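Local coordinates for alpha-galacturonidase (Bacillus subtilis, PDB 3FEF), which hydrolyses alpha-1,4-linked galacturonate, including di-galacturonate, as an NAD- and manganese-dependent homotetrameric glycosidase of family 4, at residues I103-I116 / L410-Q422. Numbering follows the deposited sequence.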
ATOM      1  N   ILE A 103     -20.061 -34.295   1.249  1.00 28.76           N
ATOM      2  CA  ILE A 103     -20.086 -32.905   0.817  1.00 27.40           C
ATOM      3  C   ILE A 103     -21.107 -32.684  -0.289  1.00 29.51           C
ATOM      4  O   ILE A 103     -20.982 -33.263  -1.370  1.00 28.35           O
ATOM      5  CB  ILE A 103     -18.705 -32.469   0.294  1.00 26.74           C
ATOM      6  CG1 ILE A 103     -17.673 -32.545   1.428  1.00 23.81           C
ATOM      7  CG2 ILE A 103     -18.787 -31.059  -0.321  1.00 25.68           C
ATOM      8  CD1 ILE A 103     -16.252 -32.381   0.972  1.00 23.34           C
ATOM      9  N   TYR A 104     -22.117 -31.858  -0.004  1.00 26.51           N
ATOM     10  CA  TYR A 104     -23.096 -31.466  -1.005  1.00 29.72           C
ATOM     11  C   TYR A 104     -22.833 -30.081  -1.556  1.00 30.11           C
ATOM     12  O   TYR A 104     -22.324 -29.198  -0.860  1.00 32.52           O
ATOM     13  CB  TYR A 104     -24.513 -31.560  -0.439  1.00 34.02           C
ATOM     14  CG  TYR A 104     -24.871 -32.995  -0.200  1.00 35.42           C
ATOM     15  CD1 TYR A 104     -25.699 -33.676  -1.074  1.00 38.48           C
ATOM     16  CD2 TYR A 104     -24.311 -33.696   0.859  1.00 37.00           C
ATOM     17  CE1 TYR A 104     -25.996 -35.002  -0.880  1.00 39.83           C
ATOM     18  CE2 TYR A 104     -24.608 -35.024   1.062  1.00 39.29           C
ATOM     19  CZ  TYR A 104     -25.447 -35.665   0.186  1.00 38.73           C
ATOM     20  OH  TYR A 104     -25.750 -36.978   0.369  1.00 44.20           O
ATOM     21  N   GLN A 105     -23.177 -29.914  -2.820  1.00 27.33           N
ATOM     22  CA  GLN A 105     -22.989 -28.673  -3.528  1.00 29.23           C
ATOM     23  C   GLN A 105     -24.260 -28.377  -4.304  1.00 28.48           C
ATOM     24  O   GLN A 105     -24.854 -29.270  -4.905  1.00 28.57           O
ATOM     25  CB  GLN A 105     -21.814 -28.800  -4.499  1.00 27.68           C
ATOM     26  CG  GLN A 105     -20.467 -28.991  -3.824  1.00 27.84           C
ATOM     27  CD  GLN A 105     -19.357 -29.214  -4.833  1.00 29.24           C
ATOM     28  OE1 GLN A 105     -18.602 -28.294  -5.155  1.00 30.01           O
ATOM     29  NE2 GLN A 105     -19.266 -30.434  -5.354  1.00 26.33           N
ATOM     30  N   SER A 106     -24.677 -27.125  -4.304  1.00 27.23           N
ATOM     31  CA  SER A 106     -25.896 -26.770  -5.004  1.00 27.62           C
ATOM     32  C   SER A 106     -25.615 -26.412  -6.460  1.00 27.76           C
ATOM     33  O   SER A 106     -26.453 -26.625  -7.324  1.00 26.98           O
ATOM     34  CB  SER A 106     -26.596 -25.613  -4.288  1.00 30.10           C
ATOM     35  OG  SER A 106     -25.690 -24.550  -4.056  1.00 28.67           O
ATOM     36  N   VAL A 107     -24.440 -25.867  -6.744  1.00 24.82           N
ATOM     37  CA  VAL A 107     -24.142 -25.470  -8.109  1.00 25.22           C
ATOM     38  C   VAL A 107     -22.801 -26.024  -8.530  1.00 27.76           C
ATOM     39  O   VAL A 107     -22.672 -26.593  -9.606  1.00 28.46           O
ATOM     40  CB  VAL A 107     -24.099 -23.944  -8.258  1.00 27.50           C
ATOM     41  CG1 VAL A 107     -24.020 -23.549  -9.734  1.00 24.79           C
ATOM     42  CG2 VAL A 107     -25.300 -23.307  -7.588  1.00 27.92           C
ATOM     43  N   GLY A 108     -21.797 -25.832  -7.677  1.00 28.04           N
ATOM     44  CA  GLY A 108     -20.464 -26.370  -7.918  1.00 29.26           C
ATOM     45  C   GLY A 108     -19.688 -25.810  -9.092  1.00 30.35           C
ATOM     46  O   GLY A 108     -18.851 -26.506  -9.655  1.00 31.14           O
ATOM     47  N   ASP A 109     -19.936 -24.552  -9.449  1.00 29.20           N
ATOM     48  CA  ASP A 109     -19.250 -23.933 -10.578  1.00 28.87           C
ATOM     49  C   ASP A 109     -18.402 -22.738 -10.147  1.00 28.13           C
ATOM     50  O   ASP A 109     -17.805 -22.066 -10.977  1.00 31.91           O
ATOM     51  CB  ASP A 109     -20.261 -23.480 -11.646  1.00 31.07           C
ATOM     52  CG  ASP A 109     -21.167 -22.343 -11.168  1.00 31.99           C
ATOM     53  OD1 ASP A 109     -21.163 -22.016  -9.973  1.00 32.70           O
ATOM     54  OD2 ASP A 109     -21.904 -21.769 -11.991  1.00 36.43           O
ATOM     55  N   THR A 110     -18.338 -22.495  -8.849  1.00 23.77           N
ATOM     56  CA  THR A 110     -17.759 -21.277  -8.327  1.00 27.26           C
ATOM     57  C   THR A 110     -16.721 -21.557  -7.244  1.00 26.43           C
ATOM     58  O   THR A 110     -15.554 -21.285  -7.446  1.00 32.12           O
ATOM     59  CB  THR A 110     -18.877 -20.312  -7.850  1.00 29.38           C
ATOM     60  OG1 THR A 110     -19.642 -19.897  -8.993  1.00 31.38           O
ATOM     61  CG2 THR A 110     -18.305 -19.066  -7.169  1.00 28.12           C
ATOM     62  N   VAL A 111     -17.134 -22.099  -6.107  1.00 27.33           N
ATOM     63  CA  VAL A 111     -16.200 -22.502  -5.047  1.00 28.49           C
ATOM     64  C   VAL A 111     -16.479 -23.949  -4.651  1.00 29.92           C
ATOM     65  O   VAL A 111     -17.056 -24.706  -5.430  1.00 27.23           O
ATOM     66  CB  VAL A 111     -16.269 -21.602  -3.803  1.00 29.41           C
ATOM     67  CG1 VAL A 111     -15.684 -20.227  -4.116  1.00 31.17           C
ATOM     68  CG2 VAL A 111     -17.691 -21.481  -3.299  1.00 29.02           C
ATOM     69  N   GLY A 112     -16.074 -24.341  -3.453  1.00 28.66           N
ATOM     70  CA  GLY A 112     -16.229 -25.735  -3.046  1.00 27.32           C
ATOM     71  C   GLY A 112     -15.333 -26.604  -3.926  1.00 30.94           C
ATOM     72  O   GLY A 112     -14.584 -26.078  -4.776  1.00 30.63           O
ATOM     73  N   PRO A 113     -15.381 -27.935  -3.721  1.00 28.55           N
ATOM     74  CA  PRO A 113     -14.556 -28.862  -4.497  1.00 27.76           C
ATOM     75  C   PRO A 113     -14.786 -28.730  -6.004  1.00 28.63           C
ATOM     76  O   PRO A 113     -13.836 -28.660  -6.771  1.00 32.00           O
ATOM     77  CB  PRO A 113     -14.986 -30.250  -3.992  1.00 29.04           C
ATOM     78  CG  PRO A 113     -16.005 -30.040  -2.925  1.00 28.31           C
ATOM     79  CD  PRO A 113     -16.035 -28.580  -2.575  1.00 28.88           C
ATOM     80  N   GLY A 114     -16.039 -28.678  -6.437  1.00 29.76           N
ATOM     81  CA  GLY A 114     -16.329 -28.534  -7.865  1.00 25.05           C
ATOM     82  C   GLY A 114     -15.845 -27.231  -8.461  1.00 26.65           C
ATOM     83  O   GLY A 114     -15.358 -27.192  -9.602  1.00 27.78           O
ATOM     84  N   GLY A 115     -16.007 -26.149  -7.711  1.00 26.10           N
ATOM     85  CA  GLY A 115     -15.540 -24.856  -8.165  1.00 25.63           C
ATOM     86  C   GLY A 115     -14.032 -24.876  -8.385  1.00 26.34           C
ATOM     87  O   GLY A 115     -13.548 -24.409  -9.406  1.00 25.15           O
ATOM     88  N   ILE A 116     -13.294 -25.437  -7.431  1.00 25.11           N
ATOM     89  CA  ILE A 116     -11.837 -25.509  -7.504  1.00 24.22           C
ATOM     90  C   ILE A 116     -11.362 -26.358  -8.686  1.00 24.99           C
ATOM     91  O   ILE A 116     -10.524 -25.924  -9.473  1.00 24.47           O
ATOM     92  CB  ILE A 116     -11.249 -26.119  -6.222  1.00 27.36           C
ATOM     93  CG1 ILE A 116     -11.741 -25.354  -4.981  1.00 31.46           C
ATOM     94  CG2 ILE A 116      -9.714 -26.223  -6.322  1.00 25.68           C
ATOM     95  CD1 ILE A 116     -10.822 -24.284  -4.454  1.00 31.93           C
ATOM     96  N   LEU A 410      -0.150 -26.940  -5.033  1.00 30.33           N
ATOM     97  CA  LEU A 410      -0.751 -25.661  -4.635  1.00 30.14           C
ATOM     98  C   LEU A 410      -2.282 -25.681  -4.741  1.00 29.44           C
ATOM     99  O   LEU A 410      -2.986 -25.122  -3.889  1.00 30.23           O
ATOM    100  CB  LEU A 410      -0.172 -24.504  -5.442  1.00 30.20           C
ATOM    101  CG  LEU A 410      -0.825 -23.148  -5.149  1.00 30.71           C
ATOM    102  CD1 LEU A 410      -0.463 -22.699  -3.735  1.00 31.48           C
ATOM    103  CD2 LEU A 410      -0.419 -22.102  -6.178  1.00 29.18           C
ATOM    104  N   ALA A 411      -2.792 -26.336  -5.777  1.00 27.43           N
ATOM    105  CA  ALA A 411      -4.240 -26.483  -5.962  1.00 30.03           C
ATOM    106  C   ALA A 411      -4.876 -27.273  -4.816  1.00 27.69           C
ATOM    107  O   ALA A 411      -5.997 -27.000  -4.406  1.00 29.39           O
ATOM    108  CB  ALA A 411      -4.538 -27.151  -7.303  1.00 30.16           C
ATOM    109  N   PHE A 412      -4.156 -28.254  -4.301  1.00 25.85           N
ATOM    110  CA  PHE A 412      -4.648 -29.028  -3.162  1.00 26.58           C
ATOM    111  C   PHE A 412      -4.726 -28.179  -1.885  1.00 24.51           C
ATOM    112  O   PHE A 412      -5.635 -28.345  -1.074  1.00 24.01           O
ATOM    113  CB  PHE A 412      -3.786 -30.282  -2.933  1.00 25.97           C
ATOM    114  CG  PHE A 412      -4.331 -31.196  -1.868  1.00 26.40           C
ATOM    115  CD1 PHE A 412      -5.669 -31.579  -1.888  1.00 27.19           C
ATOM    116  CD2 PHE A 412      -3.528 -31.634  -0.837  1.00 24.98           C
ATOM    117  CE1 PHE A 412      -6.183 -32.397  -0.919  1.00 26.54           C
ATOM    118  CE2 PHE A 412      -4.032 -32.456   0.146  1.00 26.81           C
ATOM    119  CZ  PHE A 412      -5.364 -32.844   0.105  1.00 28.84           C
ATOM    120  N   GLN A 413      -3.765 -27.272  -1.710  1.00 26.48           N
ATOM    121  CA  GLN A 413      -3.821 -26.300  -0.614  1.00 25.79           C
ATOM    122  C   GLN A 413      -5.096 -25.469  -0.677  1.00 24.70           C
ATOM    123  O   GLN A 413      -5.771 -25.291   0.330  1.00 25.31           O
ATOM    124  CB  GLN A 413      -2.600 -25.384  -0.636  1.00 27.81           C
ATOM    125  CG  GLN A 413      -1.293 -26.151  -0.515  1.00 29.78           C
ATOM    126  CD  GLN A 413      -1.243 -26.930   0.779  1.00 31.12           C
ATOM    127  OE1 GLN A 413      -0.863 -28.105   0.804  1.00 35.95           O
ATOM    128  NE2 GLN A 413      -1.653 -26.288   1.863  1.00 30.40           N
ATOM    129  N   ALA A 414      -5.434 -24.967  -1.858  1.00 22.98           N
ATOM    130  CA  ALA A 414      -6.683 -24.226  -2.003  1.00 24.81           C
ATOM    131  C   ALA A 414      -7.858 -25.158  -1.674  1.00 24.90           C
ATOM    132  O   ALA A 414      -8.722 -24.827  -0.855  1.00 24.47           O
ATOM    133  CB  ALA A 414      -6.806 -23.651  -3.419  1.00 23.28           C
ATOM    134  N   PHE A 415      -7.872 -26.328  -2.308  1.00 21.96           N
ATOM    135  CA  PHE A 415      -8.871 -27.349  -2.020  1.00 24.33           C
ATOM    136  C   PHE A 415      -9.075 -27.537  -0.522  1.00 26.42           C
ATOM    137  O   PHE A 415     -10.223 -27.540  -0.045  1.00 23.54           O
ATOM    138  CB  PHE A 415      -8.474 -28.673  -2.685  1.00 26.65           C
ATOM    139  CG  PHE A 415      -9.594 -29.700  -2.763  1.00 27.73           C
ATOM    140  CD1 PHE A 415      -9.721 -30.687  -1.793  1.00 26.97           C
ATOM    141  CD2 PHE A 415     -10.486 -29.701  -3.837  1.00 27.55           C
ATOM    142  CE1 PHE A 415     -10.728 -31.662  -1.877  1.00 30.45           C
ATOM    143  CE2 PHE A 415     -11.504 -30.654  -3.930  1.00 28.43           C
ATOM    144  CZ  PHE A 415     -11.624 -31.646  -2.951  1.00 29.82           C
ATOM    145  N   LEU A 416      -7.969 -27.699   0.216  1.00 24.33           N
ATOM    146  CA  LEU A 416      -8.029 -27.852   1.673  1.00 27.07           C
ATOM    147  C   LEU A 416      -8.540 -26.615   2.418  1.00 27.28           C
ATOM    148  O   LEU A 416      -9.107 -26.713   3.506  1.00 26.33           O
ATOM    149  CB  LEU A 416      -6.635 -28.205   2.231  1.00 28.62           C
ATOM    150  CG  LEU A 416      -6.037 -29.588   1.959  1.00 29.84           C
ATOM    151  CD1 LEU A 416      -4.677 -29.732   2.668  1.00 30.37           C
ATOM    152  CD2 LEU A 416      -7.014 -30.659   2.420  1.00 28.55           C
ATOM    153  N   ASN A 417      -8.281 -25.441   1.864  1.00 27.46           N
ATOM    154  CA  ASN A 417      -8.680 -24.198   2.503  1.00 26.32           C
ATOM    155  C   ASN A 417     -10.145 -23.813   2.204  1.00 28.46           C
ATOM    156  O   ASN A 417     -10.637 -22.775   2.670  1.00 30.33           O
ATOM    157  CB  ASN A 417      -7.729 -23.091   2.039  1.00 27.11           C
ATOM    158  CG  ASN A 417      -7.723 -21.890   2.962  1.00 28.19           C
ATOM    159  OD1 ASN A 417      -7.808 -22.030   4.179  1.00 31.75           O
ATOM    160  ND2 ASN A 417      -7.590 -20.705   2.388  1.00 26.46           N
ATOM    161  N   ASP A 418     -10.844 -24.631   1.421  1.00 27.13           N
ATOM    162  CA  ASP A 418     -12.233 -24.306   1.053  1.00 29.79           C
ATOM    163  C   ASP A 418     -13.221 -24.660   2.157  1.00 27.93           C
ATOM    164  O   ASP A 418     -13.220 -25.765   2.656  1.00 30.06           O
ATOM    165  CB  ASP A 418     -12.632 -24.994  -0.258  1.00 32.19           C
ATOM    166  CG  ASP A 418     -14.043 -24.624  -0.711  1.00 36.37           C
ATOM    167  OD1 ASP A 418     -15.001 -25.355  -0.352  1.00 39.46           O
ATOM    168  OD2 ASP A 418     -14.204 -23.590  -1.401  1.00 34.26           O
ATOM    169  N   PRO A 419     -14.075 -23.706   2.544  1.00 29.69           N
ATOM    170  CA  PRO A 419     -15.052 -23.926   3.615  1.00 28.33           C
ATOM    171  C   PRO A 419     -15.882 -25.212   3.457  1.00 29.84           C
ATOM    172  O   PRO A 419     -16.335 -25.761   4.454  1.00 27.95           O
ATOM    173  CB  PRO A 419     -15.971 -22.708   3.508  1.00 29.17           C
ATOM    174  CG  PRO A 419     -15.086 -21.635   2.927  1.00 29.49           C
ATOM    175  CD  PRO A 419     -14.125 -22.337   2.004  1.00 28.35           C
ATOM    176  N   LEU A 420     -16.109 -25.689   2.238  1.00 27.77           N
ATOM    177  CA  LEU A 420     -16.972 -26.872   2.116  1.00 29.20           C
ATOM    178  C   LEU A 420     -16.223 -28.177   2.341  1.00 29.92           C
ATOM    179  O   LEU A 420     -16.839 -29.224   2.482  1.00 29.26           O
ATOM    180  CB  LEU A 420     -17.714 -26.919   0.781  1.00 28.79           C
ATOM    181  CG  LEU A 420     -18.782 -25.853   0.552  1.00 30.41           C
ATOM    182  CD1 LEU A 420     -19.410 -26.103  -0.808  1.00 28.56           C
ATOM    183  CD2 LEU A 420     -19.836 -25.869   1.682  1.00 28.06           C
ATOM    184  N   VAL A 421     -14.896 -28.110   2.389  1.00 30.80           N
ATOM    185  CA  VAL A 421     -14.091 -29.320   2.527  1.00 32.49           C
ATOM    186  C   VAL A 421     -13.699 -29.572   3.982  1.00 33.82           C
ATOM    187  O   VAL A 421     -12.610 -29.230   4.414  1.00 35.27           O
ATOM    188  CB  VAL A 421     -12.875 -29.278   1.592  1.00 32.12           C
ATOM    189  CG1 VAL A 421     -12.055 -30.546   1.706  1.00 29.85           C
ATOM    190  CG2 VAL A 421     -13.348 -29.056   0.141  1.00 29.71           C
ATOM    191  N   GLN A 422     -14.614 -30.177   4.729  1.00 38.73           N
ATOM    192  CA  GLN A 422     -14.425 -30.420   6.165  1.00 43.12           C
ATOM    193  C   GLN A 422     -14.216 -31.898   6.471  1.00 41.38           C
ATOM    194  O   GLN A 422     -14.862 -32.450   7.351  1.00 42.85           O
ATOM    195  CB  GLN A 422     -15.640 -29.919   6.954  1.00 44.29           C
ATOM    196  CG  GLN A 422     -15.733 -28.409   7.077  1.00 49.24           C
ATOM    197  CD  GLN A 422     -16.382 -27.995   8.388  1.00 53.20           C
ATOM    198  OE1 GLN A 422     -16.347 -26.824   8.777  1.00 54.06           O
ATOM    199  NE2 GLN A 422     -16.981 -28.966   9.081  1.00 54.59           N
TER
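An Asx turn that follows helix 408-417 in the C-terminal domain of this family 4 glycosidase meets the start of helix 112-136 of the Rossmann-type NAD domain, and the carboxylate of Asp418 joins the two. Gly112 N donates to Asp418 OD2 at 2.9 Å, a bent bond (140° at the hydrogen) that reaches the oxygen from above the carboxylate plane. Asp418 OD1 accepts Leu420 N at 2.8 Å and so closes the Asx turn; each oxygen thus has a backbone N-H partner, which should limit rotation of the group. With CG anti to the backbone N (chi1 -177°), the acid is carried across to Gly112. Gly112 has positive phi, and without a side chain it leaves room for the isobutyl group of Leu420, whose CD1 comes to 3.9 Å from Gly112 CA.

Beyond this polar link the packing is apolar. Pro113 packs against both Val421 and Phe415, which also touch each other: Pro113 CD lies 3.9 Å from Val421 CG2, and Pro113 CB sits 3.5 Å from Phe415 CE2, oblique to the ring. Val421 CG2 also lies over one face of that ring, toward its rim, while Ile116 CG2 approaches the edge near the ring plane. Phe432 of helix 425-435 meets the Phe415 ring edge-to-face. The two helix segments run nearly antiparallel (154°), and Ile116 reaches across with CD1 4.2 Å from Ala414 CB.

The loop leading into helix 112-136 runs close to the metal site: Thr110 OG1 is hydrogen-bonded to ND1 of the metal ligand His206. Gln105 OE1 takes Gly114 N on a lone pair, tying the loop to the first helical turn. At the start of segment 103-116, Ile103 lays its side chain against the turn, with CD1 3.5 Å from Leu420 O.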